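PDB 6F3H: exoribonuclease II, mitochondrial, which degrades RNA in mitochondria from the 3' to the 5' end, as the exoribonuclease component of the mtEXO degradosome. Local coordinates for residues G482-E496 / D508-F522. The protein carries 1 engineered substitution. Residues are numbered along the deposited sequence; the frame is centred on the assembly and turned at random.
Sequences GKHDRKTETISFSFE and DYDTFQVRLGIVSNF
Gly517 O is gripped by two donors: Thr490 N of the facing strand reaches it at 3.2 Å, and Arg389 NE gives it a second hydrogen bond. Glu489 CA adds a C-H...O contact to the same oxygen. The two strands form an antiparallel beta hairpin in the RNB domain, strand 488-496 against 512-519, with hydrogen-bonded pairs from Thr488 with Val519 to Ser494 with Gln513. Ser492 N meets Arg515 O almost straight, at 2.7 Å with 174° at the hydrogen.

One face of the hairpin is largely apolar. Phe493 stands beside Val514, its CE2 3.7 Å from Val514 CG1, and its ring edge receives Phe512 CZ at 3.9 Å from Phe493 CD2. Ile491 and Leu516 point the same way, touching through CG1 and CD2; helices 603-625 and 703-716 pack onto this side. The other face is more polar: Ser492 OG and Ser494 OG are hydrogen-bonded to His427 and His425 of the adjoining strand 421-429. At its far end Thr511 CG2 lies against the side chain of Glu496, whose carboxylate is held by Arg421 and Arg423.

Beyond the strands the two segments stay together as loops. Asp485 N binds Ser520 O, and Phe522 turns back on the loop at Gly482, which lies about 9 Å from the magnesium ion held by Asp401 and Asp410. With CG beside its own backbone N (chi1 -65°), the Phe522 ring offers a face to Gly482: the glycine CA sits 3.9 Å from the ring centroid, 17° off the normal, while Lys483 O lies at the ring's edge, near CD2.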
loop_
_atom_site.group_PDB
_atom_site.type_symbol
_atom_site.label_atom_id
_atom_site.label_comp_id
_atom_site.label_asym_id
_atom_site.label_seq_id
_atom_site.Cartn_x
_atom_site.Cartn_y
_atom_site.Cartn_z
ATOM N N GLY A 482 -15.051 -1.520 23.117
ATOM C CA GLY A 482 -14.343 -2.313 24.085
ATOM C C GLY A 482 -14.230 -1.721 25.465
ATOM O O GLY A 482 -13.616 -2.348 26.332
ATOM N N LYS A 483 -14.807 -0.550 25.709
ATOM C CA LYS A 483 -14.766 0.078 27.025
ATOM C C LYS A 483 -15.994 -0.355 27.847
ATOM O O LYS A 483 -17.125 0.080 27.584
ATOM C CB LYS A 483 -14.626 1.590 26.844
ATOM C CG LYS A 483 -13.401 1.929 25.970
ATOM C CD LYS A 483 -13.006 3.409 25.945
ATOM C CE LYS A 483 -11.753 3.620 25.071
ATOM N NZ LYS A 483 -10.947 4.830 25.440
ATOM N N HIS A 484 -15.758 -1.242 28.830
ATOM C CA HIS A 484 -16.813 -1.924 29.597
ATOM C C HIS A 484 -17.709 -0.940 30.326
ATOM O O HIS A 484 -17.221 -0.007 30.973
ATOM C CB HIS A 484 -16.191 -2.914 30.607
ATOM C CG HIS A 484 -17.163 -3.913 31.212
ATOM N ND1 HIS A 484 -18.139 -4.562 30.477
ATOM C CD2 HIS A 484 -17.254 -4.421 32.470
ATOM C CE1 HIS A 484 -18.807 -5.392 31.260
ATOM N NE2 HIS A 484 -18.288 -5.329 32.474
ATOM N N ASP A 485 -19.017 -1.192 30.261
ATOM C CA ASP A 485 -19.998 -0.326 30.894
ATOM C C ASP A 485 -19.777 1.112 30.479
ATOM O O ASP A 485 -19.711 2.019 31.307
ATOM C CB ASP A 485 -19.972 -0.429 32.417
ATOM C CG ASP A 485 -20.315 -1.779 32.896
ATOM O OD1 ASP A 485 -21.437 -2.224 32.530
ATOM O OD2 ASP A 485 -19.482 -2.378 33.611
ATOM N N ARG A 486 -19.595 1.335 29.192
ATOM C CA ARG A 486 -19.676 2.702 28.726
ATOM C C ARG A 486 -20.629 2.726 27.572
ATOM O O ARG A 486 -20.458 1.954 26.632
ATOM C CB ARG A 486 -18.365 3.261 28.293
ATOM C CG ARG A 486 -17.301 3.134 29.351
ATOM C CD ARG A 486 -16.292 4.323 29.586
ATOM N NE ARG A 486 -15.891 4.333 31.036
ATOM C CZ ARG A 486 -16.320 4.981 32.146
ATOM N NH1 ARG A 486 -17.205 5.987 32.200
ATOM N NH2 ARG A 486 -15.773 4.589 33.300
ATOM N N LYS A 487 -21.612 3.617 27.640
ATOM C CA LYS A 487 -22.561 3.729 26.552
ATOM C C LYS A 487 -21.754 4.162 25.326
ATOM O O LYS A 487 -21.007 5.148 25.364
ATOM C CB LYS A 487 -23.696 4.680 26.934
ATOM C CG LYS A 487 -23.693 6.008 26.268
ATOM C CD LYS A 487 -25.083 6.563 26.172
ATOM C CE LYS A 487 -25.078 7.859 25.383
ATOM N NZ LYS A 487 -26.433 8.224 24.879
ATOM N N THR A 488 -21.798 3.332 24.291
ATOM C CA THR A 488 -20.836 3.376 23.198
ATOM C C THR A 488 -21.570 3.289 21.868
ATOM O O THR A 488 -22.199 2.270 21.563
ATOM C CB THR A 488 -19.826 2.238 23.335
ATOM O OG1 THR A 488 -18.956 2.525 24.440
ATOM C CG2 THR A 488 -19.013 2.084 22.070
ATOM N N GLU A 489 -21.509 4.371 21.104
ATOM C CA GLU A 489 -22.202 4.469 19.831
ATOM C C GLU A 489 -21.573 3.563 18.792
ATOM O O GLU A 489 -20.351 3.432 18.708
ATOM C CB GLU A 489 -22.196 5.904 19.333
ATOM C CG GLU A 489 -22.264 6.933 20.438
ATOM C CD GLU A 489 -22.781 8.268 19.937
ATOM O OE1 GLU A 489 -23.693 8.259 19.075
ATOM O OE2 GLU A 489 -22.279 9.322 20.392
ATOM N N THR A 490 -22.413 2.932 17.995
ATOM C CA THR A 490 -21.922 2.036 16.978
ATOM C C THR A 490 -22.680 2.305 15.713
ATOM O O THR A 490 -23.678 3.028 15.696
ATOM C CB THR A 490 -22.144 0.562 17.289
ATOM O OG1 THR A 490 -23.488 0.228 16.927
ATOM C CG2 THR A 490 -21.941 0.299 18.723
ATOM N N ILE A 491 -22.226 1.635 14.671
ATOM C CA ILE A 491 -23.037 1.340 13.516
ATOM C C ILE A 491 -23.140 -0.166 13.460
ATOM O O ILE A 491 -22.123 -0.855 13.343
ATOM C CB ILE A 491 -22.422 1.880 12.223
ATOM C CG1 ILE A 491 -22.275 3.399 12.296
ATOM C CG2 ILE A 491 -23.295 1.512 11.051
ATOM C CD1 ILE A 491 -21.987 4.048 10.920
ATOM N N SER A 492 -24.356 -0.682 13.514
ATOM C CA SER A 492 -24.523 -2.102 13.721
ATOM C C SER A 492 -25.285 -2.732 12.569
ATOM O O SER A 492 -26.295 -2.201 12.091
ATOM C CB SER A 492 -25.208 -2.355 15.057
ATOM O OG SER A 492 -24.492 -1.704 16.096
ATOM N N PHE A 493 -24.782 -3.879 12.143
ATOM C CA PHE A 493 -25.306 -4.605 11.004
ATOM C C PHE A 493 -25.824 -5.920 11.527
ATOM O O PHE A 493 -25.064 -6.696 12.100
ATOM C CB PHE A 493 -24.218 -4.846 9.974
ATOM C CG PHE A 493 -23.531 -3.596 9.547
ATOM C CD1 PHE A 493 -22.544 -3.023 10.351
ATOM C CD2 PHE A 493 -23.863 -2.979 8.349
ATOM C CE1 PHE A 493 -21.905 -1.851 9.969
ATOM C CE2 PHE A 493 -23.227 -1.814 7.967
ATOM C CZ PHE A 493 -22.247 -1.249 8.775
ATOM N N SER A 494 -27.099 -6.166 11.334
ATOM C CA SER A 494 -27.754 -7.292 11.964
ATOM C C SER A 494 -28.390 -8.147 10.891
ATOM O O SER A 494 -28.852 -7.628 9.869
ATOM C CB SER A 494 -28.794 -6.816 12.961
ATOM O OG SER A 494 -28.266 -5.769 13.758
ATOM N N PHE A 495 -28.361 -9.456 11.103
ATOM C CA PHE A 495 -28.955 -10.390 10.160
ATOM C C PHE A 495 -28.962 -11.777 10.780
ATOM O O PHE A 495 -28.307 -12.030 11.795
ATOM C CB PHE A 495 -28.195 -10.417 8.859
ATOM C CG PHE A 495 -26.761 -10.614 9.065
ATOM C CD1 PHE A 495 -25.925 -9.527 9.275
ATOM C CD2 PHE A 495 -26.242 -11.892 9.142
ATOM C CE1 PHE A 495 -24.565 -9.708 9.499
ATOM C CE2 PHE A 495 -24.901 -12.088 9.370
ATOM C CZ PHE A 495 -24.051 -10.989 9.545
ATOM N N GLU A 496 -29.687 -12.682 10.135
ATOM C CA GLU A 496 -29.884 -14.013 10.669
ATOM C C GLU A 496 -29.408 -15.080 9.713
ATOM O O GLU A 496 -29.564 -14.976 8.491
ATOM C CB GLU A 496 -31.321 -14.256 11.007
ATOM C CG GLU A 496 -31.712 -13.520 12.247
ATOM C CD GLU A 496 -33.194 -13.268 12.307
ATOM O OE1 GLU A 496 -33.933 -14.027 11.650
ATOM O OE2 GLU A 496 -33.621 -12.330 13.014
ATOM N N ASP A 508 -30.118 -15.089 5.522
ATOM C CA ASP A 508 -31.346 -14.446 5.086
ATOM C C ASP A 508 -31.056 -12.972 4.863
ATOM O O ASP A 508 -31.008 -12.192 5.817
ATOM C CB ASP A 508 -32.471 -14.641 6.094
ATOM C CG ASP A 508 -33.827 -14.232 5.525
ATOM O OD1 ASP A 508 -33.996 -14.294 4.284
ATOM O OD2 ASP A 508 -34.720 -13.842 6.308
ATOM N N TYR A 509 -30.846 -12.585 3.595
ATOM C CA TYR A 509 -30.527 -11.189 3.315
ATOM C C TYR A 509 -31.700 -10.284 3.660
ATOM O O TYR A 509 -31.508 -9.091 3.921
ATOM C CB TYR A 509 -30.117 -10.986 1.854
ATOM C CG TYR A 509 -29.810 -9.531 1.522
ATOM C CD1 TYR A 509 -28.707 -8.888 2.066
ATOM C CD2 TYR A 509 -30.655 -8.786 0.700
ATOM C CE1 TYR A 509 -28.440 -7.553 1.779
ATOM C CE2 TYR A 509 -30.389 -7.451 0.410
ATOM C CZ TYR A 509 -29.283 -6.843 0.953
ATOM O OH TYR A 509 -29.028 -5.516 0.668
ATOM N N ASP A 510 -32.909 -10.825 3.669
ATOM C CA ASP A 510 -34.045 -10.033 4.092
ATOM C C ASP A 510 -33.964 -9.710 5.587
ATOM O O ASP A 510 -34.532 -8.704 6.022
ATOM C CB ASP A 510 -35.317 -10.801 3.717
ATOM C CG ASP A 510 -36.575 -9.964 3.814
ATOM O OD1 ASP A 510 -36.791 -9.310 4.852
ATOM O OD2 ASP A 510 -37.361 -9.973 2.842
ATOM N N THR A 511 -33.226 -10.505 6.378
ATOM C CA THR A 511 -32.932 -10.124 7.764
ATOM C C THR A 511 -32.031 -8.905 7.853
ATOM O O THR A 511 -32.056 -8.176 8.854
ATOM C CB THR A 511 -32.221 -11.236 8.521
ATOM O OG1 THR A 511 -32.816 -12.497 8.230
ATOM C CG2 THR A 511 -32.323 -10.961 9.988
ATOM N N PHE A 512 -31.195 -8.708 6.844
ATOM C CA PHE A 512 -30.096 -7.771 6.952
ATOM C C PHE A 512 -30.597 -6.385 7.276
ATOM O O PHE A 512 -31.513 -5.872 6.631
ATOM C CB PHE A 512 -29.294 -7.739 5.655
ATOM C CG PHE A 512 -28.169 -6.738 5.666
ATOM C CD1 PHE A 512 -26.939 -7.052 6.220
ATOM C CD2 PHE A 512 -28.349 -5.468 5.138
ATOM C CE1 PHE A 512 -25.896 -6.118 6.235
ATOM C CE2 PHE A 512 -27.316 -4.540 5.153
ATOM C CZ PHE A 512 -26.087 -4.865 5.702
ATOM N N GLN A 513 -29.942 -5.751 8.226
ATOM C CA GLN A 513 -30.413 -4.469 8.692
ATOM C C GLN A 513 -29.221 -3.633 9.130
ATOM O O GLN A 513 -28.250 -4.166 9.670
ATOM C CB GLN A 513 -31.381 -4.686 9.839
ATOM C CG GLN A 513 -32.229 -3.522 10.164
ATOM C CD GLN A 513 -32.773 -3.652 11.545
ATOM O OE1 GLN A 513 -33.175 -2.673 12.155
ATOM N NE2 GLN A 513 -32.761 -4.872 12.069
ATOM N N VAL A 514 -29.291 -2.329 8.889
ATOM C CA VAL A 514 -28.246 -1.417 9.323
ATOM C C VAL A 514 -28.892 -0.403 10.249
ATOM O O VAL A 514 -29.926 0.178 9.899
ATOM C CB VAL A 514 -27.562 -0.717 8.129
ATOM C CG1 VAL A 514 -26.337 0.091 8.582
ATOM C CG2 VAL A 514 -27.161 -1.697 7.042
ATOM N N ARG A 515 -28.298 -0.203 11.431
ATOM C CA ARG A 515 -28.820 0.717 12.435
ATOM C C ARG A 515 -27.692 1.409 13.168
ATOM O O ARG A 515 -26.618 0.836 13.359
ATOM C CB ARG A 515 -29.636 0.046 13.529
ATOM C CG ARG A 515 -30.971 -0.437 13.149
ATOM C CD ARG A 515 -31.555 -1.216 14.319
ATOM N NE ARG A 515 -31.363 -2.643 14.134
ATOM C CZ ARG A 515 -31.487 -3.544 15.093
ATOM N NH1 ARG A 515 -31.806 -3.177 16.321
ATOM N NH2 ARG A 515 -31.294 -4.820 14.814
ATOM N N LEU A 516 -27.966 2.630 13.622
ATOM C CA LEU A 516 -27.077 3.330 14.541
ATOM C C LEU A 516 -27.407 2.844 15.934
ATOM O O LEU A 516 -28.540 3.017 16.380
ATOM C CB LEU A 516 -27.269 4.843 14.460
ATOM C CG LEU A 516 -27.070 5.588 13.125
ATOM C CD1 LEU A 516 -27.214 7.100 13.325
ATOM C CD2 LEU A 516 -25.753 5.261 12.407
ATOM N N GLY A 517 -26.446 2.231 16.617
ATOM C CA GLY A 517 -26.777 1.600 17.881
ATOM C C GLY A 517 -26.075 2.116 19.122
ATOM O O GLY A 517 -25.406 3.153 19.082
ATOM N N ILE A 518 -26.261 1.411 20.244
ATOM C CA ILE A 518 -25.543 1.654 21.488
ATOM C C ILE A 518 -25.319 0.297 22.122
ATOM O O ILE A 518 -26.154 -0.606 22.020
ATOM C CB ILE A 518 -26.280 2.576 22.490
ATOM C CG1 ILE A 518 -26.599 3.925 21.882
ATOM C CG2 ILE A 518 -25.465 2.810 23.763
ATOM C CD1 ILE A 518 -27.558 4.726 22.720
ATOM N N VAL A 519 -24.181 0.157 22.783
ATOM C CA VAL A 519 -23.805 -1.079 23.439
ATOM C C VAL A 519 -23.011 -0.677 24.664
ATOM O O VAL A 519 -22.475 0.427 24.736
ATOM C CB VAL A 519 -22.953 -1.968 22.509
ATOM C CG1 VAL A 519 -23.723 -2.371 21.265
ATOM C CG2 VAL A 519 -21.712 -1.226 22.126
ATOM N N SER A 520 -22.951 -1.557 25.653
ATOM C CA SER A 520 -22.136 -1.170 26.795
ATOM C C SER A 520 -21.570 -2.372 27.519
ATOM O O SER A 520 -20.730 -2.221 28.407
ATOM C CB SER A 520 -22.945 -0.312 27.761
ATOM O OG SER A 520 -24.300 -0.733 27.787
ATOM N N ASN A 521 -21.989 -3.567 27.149
ATOM C CA ASN A 521 -21.503 -4.753 27.832
ATOM C C ASN A 521 -20.451 -5.381 26.944
ATOM O O ASN A 521 -20.781 -6.059 25.973
ATOM C CB ASN A 521 -22.639 -5.721 28.114
ATOM C CG ASN A 521 -22.182 -6.952 28.876
ATOM O OD1 ASN A 521 -21.144 -6.938 29.553
ATOM N ND2 ASN A 521 -22.954 -8.027 28.766
ATOM N N PHE A 522 -19.186 -5.185 27.303
ATOM C CA PHE A 522 -18.037 -5.665 26.523
ATOM C C PHE A 522 -17.233 -6.690 27.320
ATOM O O PHE A 522 -16.373 -6.306 28.130
ATOM C CB PHE A 522 -17.101 -4.521 26.137
ATOM C CG PHE A 522 -17.681 -3.490 25.214
ATOM C CD1 PHE A 522 -18.068 -3.806 23.917
ATOM C CD2 PHE A 522 -17.776 -2.169 25.644
ATOM C CE1 PHE A 522 -18.574 -2.823 23.081
ATOM C CE2 PHE A 522 -18.274 -1.199 24.818
ATOM C CZ PHE A 522 -18.667 -1.525 23.533
#